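Local coordinates for DyP (Bjerkandera adusta, PDB 3VXJ), which probably uses a bound heme b to oxidise dyes and phenolic compounds with hydrogen peroxide, as other DyP-type peroxidases do, at residues A[195-208]-A[355-367]. Numbering follows the deposited sequence.
Sequences GIILTGRDGDTGTR and LFVEYQSIIGNGF. With HEM (protoporphyrin IX containing Fe), chain B.
Ser361, the first residue beyond strand 353-360, pushes its side chain into the curl of 195-208. Its CB sits 3.1 Å from Gly195 O and also packs on Asp204 CG. One bond on, OG lies between the backbone N and the carbonyl carbon (chi1 63°), which brings it to Gly195 O as a 2.7 Å hydrogen-bond donor. The Ser361 backbone N donates nearly straight (173°) to Ile196 O, coming from above that carbonyl plane, and a water joins Ile196 O to Ile362 N. Strand 353-360 belongs to the four-stranded antiparallel sheet of the C-terminal ferredoxin-like half of the DyP fold; farther back along it, Phe356 and Glu358 reach the heme, with Phe356 CE1 3.4 Å from HEM C1C. Asp204 shapes the loop: Arg208 grips it side-on through NE and NH2, while OD2 also takes Gly200 N and OD1 takes Gly206 N in an Asx turn. With an alanine in place of Asp204, the Arg208 guanidinium would probably lose its counter-charge, and the amides of Gly200 and Gly206 their acceptor. Ile362 lies across Arg208 at about a right angle, CG1 at the guanidinium edge 3.4 Å from NH2, and its CD1 ends 3.5 Å from Thr205 OG1.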
loop_
_atom_site.group_PDB
_atom_site.type_symbol
_atom_site.label_atom_id
_atom_site.label_comp_id
_atom_site.label_asym_id
_atom_site.label_seq_id
_atom_site.Cartn_x
_atom_site.Cartn_y
_atom_site.Cartn_z
ATOM N N GLY A 195 -11.784 -11.653 -8.739
ATOM C CA GLY A 195 -12.007 -10.417 -9.489
ATOM C C GLY A 195 -12.049 -9.136 -8.676
ATOM O O GLY A 195 -12.151 -8.061 -9.243
ATOM N N ILE A 196 -11.981 -9.234 -7.354
ATOM C CA ILE A 196 -11.744 -8.037 -6.544
ATOM C C ILE A 196 -10.323 -7.510 -6.803
ATOM O O ILE A 196 -10.077 -6.298 -6.748
ATOM C CB ILE A 196 -11.988 -8.304 -5.045
ATOM C CG1 ILE A 196 -13.425 -8.801 -4.805
ATOM C CG2 ILE A 196 -11.696 -7.052 -4.211
ATOM C CD1 ILE A 196 -14.539 -7.921 -5.394
ATOM N N ILE A 197 -9.401 -8.420 -7.122
ATOM C CA ILE A 197 -7.995 -8.080 -7.346
ATOM C C ILE A 197 -7.610 -8.193 -8.821
ATOM O O ILE A 197 -6.882 -7.348 -9.337
ATOM C CB ILE A 197 -7.068 -8.977 -6.482
ATOM C CG1 ILE A 197 -7.488 -8.954 -4.997
ATOM C CG2 ILE A 197 -5.605 -8.578 -6.647
ATOM C CD1 ILE A 197 -7.477 -7.559 -4.349
ATOM N N LEU A 198 -8.111 -9.232 -9.488
ATOM C CA LEU A 198 -7.700 -9.574 -10.853
ATOM C C LEU A 198 -8.774 -9.166 -11.851
ATOM O O LEU A 198 -9.916 -9.647 -11.778
ATOM C CB LEU A 198 -7.398 -11.081 -10.972
ATOM C CG LEU A 198 -6.232 -11.602 -10.122
ATOM C CD1 LEU A 198 -6.240 -13.118 -10.076
ATOM C CD2 LEU A 198 -4.888 -11.086 -10.616
ATOM N N THR A 199 -8.400 -8.301 -12.793
ATOM C CA THR A 199 -9.341 -7.861 -13.820
ATOM C C THR A 199 -9.848 -9.042 -14.644
ATOM O O THR A 199 -9.087 -9.953 -14.996
ATOM C CB THR A 199 -8.736 -6.738 -14.713
ATOM O OG1 THR A 199 -7.418 -7.096 -15.136
ATOM C CG2 THR A 199 -8.660 -5.423 -13.928
ATOM N N GLY A 200 -11.146 -9.034 -14.929
ATOM C CA GLY A 200 -11.757 -10.069 -15.761
ATOM C C GLY A 200 -12.206 -11.326 -15.037
ATOM O O GLY A 200 -12.856 -12.183 -15.642
ATOM N N ARG A 201 -11.870 -11.439 -13.749
ATOM C CA ARG A 201 -12.248 -12.610 -12.943
ATOM C C ARG A 201 -13.548 -12.365 -12.189
ATOM O O ARG A 201 -14.010 -11.226 -12.099
ATOM C CB ARG A 201 -11.106 -12.997 -11.990
ATOM C CG ARG A 201 -9.883 -13.577 -12.695
ATOM C CD ARG A 201 -10.162 -14.997 -13.174
ATOM N NE ARG A 201 -9.031 -15.526 -13.932
ATOM C CZ ARG A 201 -9.062 -16.645 -14.646
ATOM N NH1 ARG A 201 -10.169 -17.378 -14.711
ATOM N NH2 ARG A 201 -7.981 -17.037 -15.299
ATOM N N ASP A 202 -14.156 -13.434 -11.672
ATOM C CA ASP A 202 -15.441 -13.318 -10.970
ATOM C C ASP A 202 -15.333 -12.320 -9.821
ATOM O O ASP A 202 -14.410 -12.397 -9.011
ATOM C CB ASP A 202 -15.904 -14.685 -10.451
ATOM C CG ASP A 202 -17.332 -14.667 -9.926
ATOM O OD1 ASP A 202 -18.216 -14.056 -10.567
ATOM O OD2 ASP A 202 -17.571 -15.296 -8.875
ATOM N N GLY A 203 -16.279 -11.386 -9.761
ATOM C CA GLY A 203 -16.253 -10.330 -8.757
ATOM C C GLY A 203 -15.888 -8.975 -9.337
ATOM O O GLY A 203 -16.230 -7.942 -8.765
ATOM N N ASP A 204 -15.191 -8.973 -10.470
ATOM C CA ASP A 204 -14.905 -7.732 -11.178
ATOM C C ASP A 204 -16.163 -7.324 -11.939
ATOM O O ASP A 204 -16.814 -8.161 -12.571
ATOM C CB ASP A 204 -13.737 -7.949 -12.135
ATOM C CG ASP A 204 -13.297 -6.675 -12.840
ATOM O OD1 ASP A 204 -13.757 -5.570 -12.493
ATOM O OD2 ASP A 204 -12.492 -6.802 -13.777
ATOM N N THR A 205 -16.529 -6.049 -11.856
ATOM C CA THR A 205 -17.681 -5.542 -12.606
ATOM C C THR A 205 -17.302 -4.574 -13.726
ATOM O O THR A 205 -18.176 -4.076 -14.433
ATOM C CB THR A 205 -18.692 -4.845 -11.693
ATOM O OG1 THR A 205 -18.038 -3.774 -10.995
ATOM C CG2 THR A 205 -19.280 -5.839 -10.697
ATOM N N GLY A 206 -16.011 -4.302 -13.885
ATOM C CA GLY A 206 -15.547 -3.368 -14.915
ATOM C C GLY A 206 -15.550 -4.007 -16.290
ATOM O O GLY A 206 -15.403 -5.220 -16.422
ATOM N N THR A 207 -15.692 -3.186 -17.321
ATOM C CA THR A 207 -15.753 -3.685 -18.689
ATOM C C THR A 207 -14.337 -3.852 -19.235
ATOM O O THR A 207 -13.680 -2.857 -19.565
ATOM C CB THR A 207 -16.572 -2.720 -19.564
ATOM O OG1 THR A 207 -17.883 -2.598 -19.004
ATOM C CG2 THR A 207 -16.684 -3.226 -20.991
ATOM N N ARG A 208 -13.859 -5.092 -19.310
ATOM C CA ARG A 208 -12.450 -5.358 -19.624
ATOM C C ARG A 208 -12.267 -5.978 -20.997
ATOM O O ARG A 208 -12.995 -6.911 -21.344
ATOM C CB ARG A 208 -11.839 -6.344 -18.617
ATOM C CG ARG A 208 -12.160 -6.070 -17.170
ATOM C CD ARG A 208 -11.632 -4.735 -16.731
ATOM N NE ARG A 208 -11.996 -4.539 -15.337
ATOM C CZ ARG A 208 -11.921 -3.389 -14.690
ATOM N NH1 ARG A 208 -11.509 -2.283 -15.302
ATOM N NH2 ARG A 208 -12.286 -3.356 -13.419
ATOM N N LEU A 355 7.201 3.646 -0.025
ATOM C CA LEU A 355 6.825 3.421 -1.417
ATOM C C LEU A 355 5.617 2.496 -1.383
ATOM O O LEU A 355 5.748 1.280 -1.215
ATOM C CB LEU A 355 7.997 2.836 -2.213
ATOM C CG LEU A 355 9.278 3.670 -2.120
ATOM C CD1 LEU A 355 10.414 3.062 -2.921
ATOM C CD2 LEU A 355 9.050 5.112 -2.552
ATOM N N PHE A 356 4.443 3.112 -1.501
ATOM C CA PHE A 356 3.174 2.445 -1.260
ATOM C C PHE A 356 2.624 1.864 -2.564
ATOM O O PHE A 356 2.620 2.532 -3.610
ATOM C CB PHE A 356 2.210 3.457 -0.639
ATOM C CG PHE A 356 0.807 2.959 -0.476
ATOM C CD1 PHE A 356 0.397 2.348 0.707
ATOM C CD2 PHE A 356 -0.126 3.149 -1.496
ATOM C CE1 PHE A 356 -0.907 1.887 0.853
ATOM C CE2 PHE A 356 -1.437 2.721 -1.341
ATOM C CZ PHE A 356 -1.829 2.085 -0.174
ATOM N N VAL A 357 2.170 0.615 -2.473
ATOM C CA VAL A 357 1.692 -0.142 -3.629
ATOM C C VAL A 357 0.420 -0.865 -3.228
ATOM O O VAL A 357 0.434 -1.646 -2.271
ATOM C CB VAL A 357 2.740 -1.195 -4.036
ATOM C CG1 VAL A 357 2.208 -2.102 -5.123
ATOM C CG2 VAL A 357 4.040 -0.516 -4.491
ATOM N N GLU A 358 -0.672 -0.596 -3.946
ATOM C CA GLU A 358 -1.935 -1.261 -3.664
ATOM C C GLU A 358 -2.575 -1.717 -4.964
ATOM O O GLU A 358 -2.686 -0.925 -5.908
ATOM C CB GLU A 358 -2.877 -0.320 -2.915
ATOM C CG GLU A 358 -4.117 -0.992 -2.346
ATOM C CD GLU A 358 -4.863 -0.140 -1.325
ATOM O OE1 GLU A 358 -4.774 1.092 -1.383
ATOM O OE2 GLU A 358 -5.534 -0.730 -0.442
ATOM N N TYR A 359 -2.981 -2.986 -4.990
ATOM C CA TYR A 359 -3.564 -3.625 -6.171
ATOM C C TYR A 359 -5.040 -3.934 -5.979
ATOM O O TYR A 359 -5.462 -4.438 -4.930
ATOM C CB TYR A 359 -2.873 -4.951 -6.478
ATOM C CG TYR A 359 -1.408 -4.855 -6.819
ATOM C CD1 TYR A 359 -0.987 -4.391 -8.063
ATOM C CD2 TYR A 359 -0.434 -5.251 -5.896
ATOM C CE1 TYR A 359 0.355 -4.327 -8.389
ATOM C CE2 TYR A 359 0.930 -5.196 -6.218
ATOM C CZ TYR A 359 1.306 -4.719 -7.460
ATOM O OH TYR A 359 2.648 -4.647 -7.790
ATOM N N GLN A 360 -5.810 -3.685 -7.036
ATOM C CA GLN A 360 -7.253 -3.957 -7.055
ATOM C C GLN A 360 -7.700 -3.954 -8.509
ATOM O O GLN A 360 -7.036 -3.371 -9.365
ATOM C CB GLN A 360 -8.029 -2.883 -6.278
ATOM C CG GLN A 360 -7.768 -1.451 -6.766
ATOM C CD GLN A 360 -6.559 -0.813 -6.098
ATOM O OE1 GLN A 360 -6.554 -0.587 -4.891
ATOM N NE2 GLN A 360 -5.526 -0.505 -6.888
ATOM N N SER A 361 -8.827 -4.600 -8.788
ATOM C CA SER A 361 -9.383 -4.566 -10.136
ATOM C C SER A 361 -10.013 -3.213 -10.475
ATOM O O SER A 361 -10.029 -2.826 -11.643
ATOM C CB SER A 361 -10.409 -5.681 -10.319
ATOM O OG SER A 361 -11.483 -5.461 -9.421
ATOM N N ILE A 362 -10.544 -2.517 -9.467
ATOM C CA ILE A 362 -11.258 -1.256 -9.685
ATOM C C ILE A 362 -10.626 -0.249 -8.751
ATOM O O ILE A 362 -10.787 -0.335 -7.530
ATOM C CB ILE A 362 -12.780 -1.389 -9.416
ATOM C CG1 ILE A 362 -13.410 -2.392 -10.386
ATOM C CG2 ILE A 362 -13.488 -0.021 -9.538
ATOM C CD1 ILE A 362 -14.787 -2.913 -9.955
ATOM N N ILE A 363 -9.855 0.674 -9.324
ATOM C CA ILE A 363 -9.135 1.668 -8.521
ATOM C C ILE A 363 -10.096 2.390 -7.575
ATOM O O ILE A 363 -9.800 2.574 -6.389
ATOM C CB ILE A 363 -8.359 2.662 -9.415
ATOM C CG1 ILE A 363 -7.225 1.926 -10.138
ATOM C CG2 ILE A 363 -7.796 3.824 -8.582
ATOM C CD1 ILE A 363 -6.496 2.776 -11.179
ATOM N N GLY A 364 -11.259 2.759 -8.101
ATOM C CA GLY A 364 -12.262 3.493 -7.337
ATOM C C GLY A 364 -12.856 2.754 -6.152
ATOM O O GLY A 364 -13.447 3.374 -5.275
ATOM N N ASN A 365 -12.696 1.433 -6.125
ATOM C CA ASN A 365 -13.219 0.602 -5.046
ATOM C C ASN A 365 -12.168 0.200 -4.013
ATOM O O ASN A 365 -12.521 -0.247 -2.927
ATOM C CB ASN A 365 -13.862 -0.666 -5.613
ATOM C CG ASN A 365 -15.188 -0.404 -6.264
ATOM O OD1 ASN A 365 -15.747 0.702 -6.172
ATOM N ND2 ASN A 365 -15.715 -1.422 -6.919
ATOM N N GLY A 366 -10.890 0.324 -4.357
ATOM C CA GLY A 366 -9.813 -0.114 -3.469
ATOM C C GLY A 366 -9.149 1.092 -2.851
ATOM O O GLY A 366 -9.760 1.786 -2.043
ATOM N N PHE A 367 -7.924 1.375 -3.286
ATOM C CA PHE A 367 -7.181 2.552 -2.859
ATOM C C PHE A 367 -8.039 3.815 -2.751
ATOM O O PHE A 367 -8.024 4.503 -1.733
ATOM C CB PHE A 367 -6.034 2.817 -3.837
ATOM C CG PHE A 367 -5.413 4.174 -3.670
ATOM C CD1 PHE A 367 -4.673 4.485 -2.523
ATOM C CD2 PHE A 367 -5.637 5.179 -4.613
ATOM C CE1 PHE A 367 -4.137 5.765 -2.349
ATOM C CE2 PHE A 367 -5.094 6.443 -4.448
ATOM C CZ PHE A 367 -4.354 6.745 -3.308
HETATM C CHA HEM B . -2.761 -1.377 7.202
HETATM C CHB HEM B . 0.827 1.829 7.659
HETATM C CHC HEM B . -0.868 4.333 3.885
HETATM C CHD HEM B . -4.447 1.122 3.383
HETATM C C1A HEM B . -1.665 -0.710 7.675
HETATM C C2A HEM B . -0.900 -1.078 8.845
HETATM C C3A HEM B . 0.090 -0.177 8.974
HETATM C C4A HEM B . -0.008 0.757 7.875
HETATM C CMA HEM B . 1.179 -0.131 10.062
HETATM C CAA HEM B . -1.244 -2.253 9.788
HETATM C CBA HEM B . -0.634 -3.601 9.400
HETATM C CGA HEM B . -1.277 -4.244 8.194
HETATM O O1A HEM B . -2.433 -4.712 8.267
HETATM O O2A HEM B . -0.593 -4.318 7.135
HETATM C C1B HEM B . 0.696 2.783 6.669
HETATM C C2B HEM B . 1.578 3.910 6.458
HETATM C C3B HEM B . 1.109 4.605 5.405
HETATM C C4B HEM B . -0.072 3.919 4.924
HETATM C CMB HEM B . 2.809 4.220 7.337
HETATM C CAB HEM B . 1.690 5.879 4.756
HETATM C CBB HEM B . 2.980 6.207 4.866
HETATM C C1C HEM B . -2.009 3.705 3.454
HETATM C C2C HEM B . -2.886 4.173 2.397
HETATM C C3C HEM B . -3.889 3.290 2.268
HETATM C C4C HEM B . -3.662 2.239 3.236
HETATM C CMC HEM B . -2.651 5.460 1.585
HETATM C CAC HEM B . -5.085 3.308 1.280
HETATM C CBC HEM B . -5.698 4.449 0.935
HETATM C C1D HEM B . -4.273 0.134 4.317
HETATM C C2D HEM B . -5.063 -1.072 4.359
HETATM C C3D HEM B . -4.553 -1.834 5.542
HETATM C C4D HEM B . -3.497 -1.029 6.102
HETATM C CMD HEM B . -6.208 -1.525 3.438
HETATM C CAD HEM B . -5.109 -3.186 6.015
HETATM C CBD HEM B . -6.359 -2.901 6.841
HETATM C CGD HEM B . -7.011 -4.172 7.316
HETATM O O1D HEM B . -7.273 -4.271 8.545
HETATM O O2D HEM B . -7.273 -5.074 6.490
HETATM N NA HEM B . -1.108 0.419 7.129
HETATM N NB HEM B . -0.330 2.831 5.733
HETATM N NC HEM B . -2.539 2.543 3.964
HETATM N ND HEM B . -3.331 0.119 5.343
HETATM FE FE HEM B . -1.863 1.523 5.583
HETATM O O HOH W 1 -11.582 -3.896 -6.841
HETATM O O HOH W 2 -0.707 0.377 4.434
#